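Local coordinates for protein endoglucanase (Clostridium thermocellum, PDB 2YIK) that probably hydrolyses internal beta-1,4-glucosidic bonds of cellulose, as an endoglucanase of glycoside hydrolase family 9, at residues G313-W318 and N396-L401; G382-L387 and G391-N396. All blocks are in the same frame, centred on the assembly; numbering follows the deposited sequence.

Contact 1. Residues G313-W318 and N396-L401; sequences GWIHCW and NTAAQL
On the helix against which Ile315 and His316 pack, the shortest polar bond runs from Gln400 NE2 to Asn396 OD1, at 2.7 Å. It is close to straight (169° at the hydrogen) and meets the oxygen almost head-on, in the plane of the Gln400 amide. These two side chains are joined one turn apart on the flank turned from 313-318, where Gln400 also meets helix 416-428; the surface offered to the loop is made of Ala398 and Ala399. Ile315 sends its longer branch there: CG1 stands anti to the backbone N (chi1 -173°) and rests 3.7 Å from Ala399 N and 4.0 Å from Ala398 CB. The terminal CD1 is modelled too near Ala399 to be trusted. His316 meets the helix mainly through its backbone, its carbonyl O lying 3.2 Å from Ala398 CB, while its own CB is 4.3 Å from that methyl. Its ring lies among Tyr129, Trp136 and Trp284, where NE2 is hydrogen-bonded to Thr133 OG1. Small alanine side chains thus let an extended loop lie close to a helix of the probable (alpha/alpha)6 barrel. The chemistry across the interface is apolar, with the Ile315 methylene and the Ala398 methyl against each other and against backbone, so its hold should come from shape and burial, while the polar ends of Asn396, Gln400 and His316 find their partners away from this interface.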
loop_
_atom_site.group_PDB
_atom_site.type_symbol
_atom_site.label_atom_id
_atom_site.label_comp_id
_atom_site.label_asym_id
_atom_site.label_seq_id
_atom_site.Cartn_x
_atom_site.Cartn_y
_atom_site.Cartn_z
ATOM N N GLY A 313 -1.565 -2.692 -19.320
ATOM C CA GLY A 313 -1.902 -1.298 -19.510
ATOM C C GLY A 313 -1.225 -0.240 -18.692
ATOM O O GLY A 313 -0.534 0.621 -19.240
ATOM N N TRP A 314 -1.434 -0.339 -17.386
ATOM C CA TRP A 314 -0.916 0.579 -16.377
ATOM C C TRP A 314 0.139 -0.176 -15.546
ATOM O O TRP A 314 0.750 -1.127 -16.067
ATOM C CB TRP A 314 -2.138 1.012 -15.518
ATOM C CG TRP A 314 -2.015 2.383 -14.955
ATOM C CD1 TRP A 314 -2.024 2.726 -13.637
ATOM C CD2 TRP A 314 -1.815 3.602 -15.684
ATOM N NE1 TRP A 314 -1.842 4.081 -13.493
ATOM C CE2 TRP A 314 -1.715 4.643 -14.735
ATOM C CE3 TRP A 314 -1.720 3.913 -17.049
ATOM C CZ2 TRP A 314 -1.509 5.972 -15.103
ATOM C CZ3 TRP A 314 -1.515 5.244 -17.416
ATOM C CH2 TRP A 314 -1.417 6.254 -16.446
ATOM N N ILE A 315 0.379 0.195 -14.280
ATOM C CA ILE A 315 1.240 -0.610 -13.423
ATOM C C ILE A 315 0.566 -0.677 -12.021
ATOM O O ILE A 315 -0.453 -0.015 -11.795
ATOM C CB ILE A 315 2.827 -0.217 -13.491
ATOM C CG1 ILE A 315 3.608 -1.264 -12.689
ATOM C CG2 ILE A 315 3.067 1.208 -13.141
ATOM C CD1 ILE A 315 4.606 -1.922 -13.626
ATOM N N HIS A 316 1.059 -1.524 -11.127
ATOM C CA HIS A 316 0.431 -1.671 -9.828
ATOM C C HIS A 316 0.450 -0.330 -9.059
ATOM O O HIS A 316 1.509 0.260 -8.908
ATOM C CB HIS A 316 1.176 -2.794 -9.082
ATOM C CG HIS A 316 0.550 -3.209 -7.797
ATOM N ND1 HIS A 316 -0.543 -4.040 -7.716
ATOM C CD2 HIS A 316 0.921 -2.964 -6.501
ATOM C CE1 HIS A 316 -0.822 -4.300 -6.450
ATOM N NE2 HIS A 316 0.061 -3.654 -5.702
ATOM N N CYS A 317 -0.701 0.152 -8.579
ATOM C CA CYS A 317 -0.754 1.414 -7.817
ATOM C C CYS A 317 -2.073 1.511 -7.052
ATOM O O CYS A 317 -2.997 0.748 -7.327
ATOM C CB CYS A 317 -0.614 2.624 -8.746
ATOM S SG CYS A 317 -1.914 2.759 -9.980
ATOM N N TRP A 318 -2.181 2.452 -6.117
ATOM C CA TRP A 318 -3.408 2.567 -5.330
ATOM C C TRP A 318 -4.696 2.625 -6.146
ATOM O O TRP A 318 -5.733 2.163 -5.689
ATOM C CB TRP A 318 -3.354 3.775 -4.376
ATOM C CG TRP A 318 -3.392 5.128 -5.037
ATOM C CD1 TRP A 318 -2.333 5.949 -5.277
ATOM C CD2 TRP A 318 -4.564 5.822 -5.517
ATOM N NE1 TRP A 318 -2.760 7.101 -5.895
ATOM C CE2 TRP A 318 -4.097 7.039 -6.080
ATOM C CE3 TRP A 318 -5.916 5.499 -5.591
ATOM C CZ2 TRP A 318 -4.995 7.977 -6.631
ATOM C CZ3 TRP A 318 -6.794 6.433 -6.145
ATOM C CH2 TRP A 318 -6.320 7.643 -6.688
ATOM N N ASN A 396 7.592 3.417 -11.107
ATOM C CA ASN A 396 8.798 2.703 -11.487
ATOM C C ASN A 396 9.122 1.563 -10.524
ATOM O O ASN A 396 9.382 0.444 -10.956
ATOM C CB ASN A 396 9.981 3.674 -11.564
ATOM C CG ASN A 396 11.247 3.012 -12.092
ATOM O OD1 ASN A 396 11.919 2.272 -11.380
ATOM N ND2 ASN A 396 11.564 3.271 -13.351
ATOM N N THR A 397 9.109 1.841 -9.223
ATOM C CA THR A 397 9.413 0.801 -8.246
ATOM C C THR A 397 8.348 -0.302 -8.218
ATOM O O THR A 397 8.652 -1.440 -7.863
ATOM C CB THR A 397 9.632 1.395 -6.825
ATOM O OG1 THR A 397 8.511 2.198 -6.437
ATOM C CG2 THR A 397 10.902 2.236 -6.809
ATOM N N ALA A 398 7.118 0.031 -8.611
ATOM C CA ALA A 398 6.045 -0.961 -8.667
ATOM C C ALA A 398 6.373 -1.926 -9.803
ATOM O O ALA A 398 6.160 -3.134 -9.690
ATOM C CB ALA A 398 4.711 -0.291 -8.921
ATOM N N ALA A 399 6.887 -1.387 -10.905
ATOM C CA ALA A 399 7.273 -2.220 -12.040
ATOM C C ALA A 399 8.457 -3.082 -11.616
ATOM O O ALA A 399 8.552 -4.249 -11.993
ATOM C CB ALA A 399 7.658 -1.348 -13.238
ATOM N N GLN A 400 9.365 -2.496 -10.838
ATOM C CA GLN A 400 10.529 -3.227 -10.346
ATOM C C GLN A 400 10.061 -4.420 -9.517
ATOM O O GLN A 400 10.560 -5.538 -9.670
ATOM C CB GLN A 400 11.409 -2.320 -9.475
ATOM C CG GLN A 400 12.205 -1.255 -10.228
ATOM C CD GLN A 400 13.148 -0.493 -9.306
ATOM O OE1 GLN A 400 13.815 -1.093 -8.462
ATOM N NE2 GLN A 400 13.214 0.827 -9.467
ATOM N N LEU A 401 9.103 -4.173 -8.629
ATOM C CA LEU A 401 8.564 -5.229 -7.782
ATOM C C LEU A 401 8.005 -6.357 -8.638
ATOM O O LEU A 401 8.359 -7.516 -8.437
ATOM C CB LEU A 401 7.466 -4.681 -6.869
ATOM C CG LEU A 401 6.767 -5.711 -5.974
ATOM C CD1 LEU A 401 7.788 -6.367 -5.050
ATOM C CD2 LEU A 401 5.675 -5.026 -5.163
#

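Contact 2. Residues G382-L387 and G391-N396; sequences GGYVFL and GSARYN
The first turn of helix 392-408, with Gly391 at its N-cap position, is held by the loop 382-387 that runs just before it. Tyr384 reaches this turn with its hydroxyl: OH and Ser392 OG are 2.7 Å apart in a hydrogen bond that either may donate, and OG lies at the ring's edge in its plane. With chi1 at 173°, the Tyr384 ring points away from its own backbone N and reaches across to the helix, with its own face stacked on Tyr427. Farther along, Asn396 ND2 donates to Val385 O at 3.1 Å, nearly straight and on a lone pair in the carbonyl plane. The same Val385 O accepts a second hydrogen from a water 2.9 Å away. That water also donates to Ser392 O and accepts from Leu387 N, so three backbone groups of loop and helix are stitched through one water molecule. Ser392 CB packs 3.7 Å from Phe386 CD2, approaching the ring obliquely.

At the other end, Leu387 CD2 sits over the face of the Tyr395 ring, 3.9 Å from its centroid and 10° off the normal, as a CH-pi contact. Arg394 NE lies over the opposite face, and the same NE donates to Gly391 O at 3.1 Å, a bond that, with NH2 to Trp390 O, helps hold the guanidinium over the ring. Trp372 of helix 363-373 borders both Leu387 and Tyr395. A connecting loop folded back on the start of its own helix is the arrangement here, consistent with the helix-linking loops of a GH9 (alpha/alpha)6 barrel.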
loop_
_atom_site.group_PDB
_atom_site.type_symbol
_atom_site.label_atom_id
_atom_site.label_comp_id
_atom_site.label_asym_id
_atom_site.label_seq_id
_atom_site.Cartn_x
_atom_site.Cartn_y
_atom_site.Cartn_z
ATOM N N GLY A 382 18.214 10.324 -19.310
ATOM C CA GLY A 382 19.032 9.700 -18.286
ATOM C C GLY A 382 18.857 8.197 -18.123
ATOM O O GLY A 382 19.605 7.579 -17.373
ATOM N N GLY A 383 17.875 7.602 -18.798
ATOM C CA GLY A 383 17.677 6.161 -18.700
ATOM C C GLY A 383 16.659 5.676 -17.678
ATOM O O GLY A 383 16.614 4.492 -17.343
ATOM N N TYR A 384 15.816 6.587 -17.209
ATOM C CA TYR A 384 14.801 6.289 -16.202
ATOM C C TYR A 384 13.432 6.074 -16.846
ATOM O O TYR A 384 12.972 6.929 -17.599
ATOM C CB TYR A 384 14.762 7.467 -15.229
ATOM C CG TYR A 384 13.669 7.468 -14.187
ATOM C CD1 TYR A 384 13.587 6.460 -13.225
ATOM C CD2 TYR A 384 12.766 8.531 -14.110
ATOM C CE1 TYR A 384 12.635 6.520 -12.201
ATOM C CE2 TYR A 384 11.813 8.600 -13.094
ATOM C CZ TYR A 384 11.755 7.590 -12.143
ATOM O OH TYR A 384 10.832 7.666 -11.126
ATOM N N VAL A 385 12.779 4.947 -16.558
ATOM C CA VAL A 385 11.459 4.689 -17.144
ATOM C C VAL A 385 10.422 5.516 -16.382
ATOM O O VAL A 385 10.150 5.304 -15.201
ATOM C CB VAL A 385 11.114 3.182 -17.155
ATOM C CG1 VAL A 385 9.819 2.957 -17.918
ATOM C CG2 VAL A 385 12.249 2.398 -17.834
ATOM N N PHE A 386 9.852 6.462 -17.117
ATOM C CA PHE A 386 8.916 7.477 -16.636
ATOM C C PHE A 386 7.488 7.346 -17.206
ATOM O O PHE A 386 7.288 7.575 -18.396
ATOM C CB PHE A 386 9.558 8.808 -17.056
ATOM C CG PHE A 386 8.868 10.041 -16.574
ATOM C CD1 PHE A 386 7.872 10.635 -17.341
ATOM C CD2 PHE A 386 9.290 10.675 -15.409
ATOM C CE1 PHE A 386 7.310 11.853 -16.964
ATOM C CE2 PHE A 386 8.741 11.892 -15.019
ATOM C CZ PHE A 386 7.747 12.486 -15.799
ATOM N N LEU A 387 6.504 6.985 -16.376
ATOM C CA LEU A 387 5.112 6.867 -16.854
ATOM C C LEU A 387 4.545 8.282 -16.998
ATOM O O LEU A 387 4.102 8.684 -18.075
ATOM C CB LEU A 387 4.255 6.047 -15.881
ATOM C CG LEU A 387 2.771 5.893 -16.241
ATOM C CD1 LEU A 387 2.610 5.380 -17.663
ATOM C CD2 LEU A 387 2.122 4.936 -15.260
ATOM N N GLY A 391 4.542 11.202 -9.178
ATOM C CA GLY A 391 5.004 9.996 -8.520
ATOM C C GLY A 391 5.558 8.994 -9.508
ATOM O O GLY A 391 5.140 7.831 -9.530
ATOM N N SER A 392 6.498 9.438 -10.339
ATOM C CA SER A 392 7.100 8.552 -11.320
ATOM C C SER A 392 7.850 7.419 -10.623
ATOM O O SER A 392 7.836 6.285 -11.097
ATOM C CB SER A 392 8.061 9.328 -12.232
ATOM O OG SER A 392 9.197 9.806 -11.529
ATOM N N ALA A 393 8.495 7.728 -9.496
ATOM C CA ALA A 393 9.260 6.735 -8.731
ATOM C C ALA A 393 8.346 5.652 -8.159
ATOM O O ALA A 393 8.718 4.483 -8.062
ATOM C CB ALA A 393 10.025 7.416 -7.605
ATOM N N ARG A 394 7.150 6.067 -7.773
ATOM C CA ARG A 394 6.159 5.164 -7.220
ATOM C C ARG A 394 5.743 4.134 -8.273
ATOM O O ARG A 394 5.565 2.953 -7.964
ATOM C CB ARG A 394 4.970 5.994 -6.719
ATOM C CG ARG A 394 3.678 5.246 -6.493
ATOM C CD ARG A 394 2.773 5.410 -7.694
ATOM N NE ARG A 394 2.609 6.813 -8.056
ATOM C CZ ARG A 394 1.488 7.512 -7.904
ATOM N NH1 ARG A 394 0.404 6.949 -7.385
ATOM N NH2 ARG A 394 1.443 8.773 -8.305
ATOM N N TYR A 395 5.611 4.576 -9.521
ATOM C CA TYR A 395 5.242 3.679 -10.617
ATOM C C TYR A 395 6.419 2.796 -11.008
ATOM O O TYR A 395 6.269 1.593 -11.224
ATOM C CB TYR A 395 4.812 4.477 -11.846
ATOM C CG TYR A 395 3.551 5.274 -11.661
ATOM C CD1 TYR A 395 2.392 4.667 -11.194
ATOM C CD2 TYR A 395 3.492 6.622 -12.022
ATOM C CE1 TYR A 395 1.198 5.375 -11.094
ATOM C CE2 TYR A 395 2.298 7.342 -11.926
ATOM C CZ TYR A 395 1.157 6.705 -11.465
ATOM O OH TYR A 395 -0.038 7.382 -11.387
ATOM N N ASN A 396 7.592 3.417 -11.107
ATOM C CA ASN A 396 8.798 2.703 -11.487
ATOM C C ASN A 396 9.122 1.563 -10.524
ATOM O O ASN A 396 9.382 0.444 -10.956
ATOM C CB ASN A 396 9.981 3.674 -11.564
ATOM C CG ASN A 396 11.247 3.012 -12.092
ATOM O OD1 ASN A 396 11.919 2.272 -11.380
ATOM N ND2 ASN A 396 11.564 3.271 -13.351
HETATM O O HOH W 1 7.664 5.852 -13.901
#

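In the fold
From the N terminus, the chain leaves helix 296-305, passes through 313-318 and then builds helices 322-336, 342-350 and 363-373 before it enters 382-387. The loop there turns into helix 392-408, and contact 2 closes a short loop over three intervening residues. Contact 1 closes a much longer excursion of 77 residues, with contact 2 inside it, apart from the shared Asn396 at its end. Both use helix 392-408, yet they take successive turns of it. They also touch: Trp314 packs on Leu387, Cys317 on Tyr395, and Trp318 beside Arg394. Together they tie two inter-helix loops to one helix of the family 9 domain.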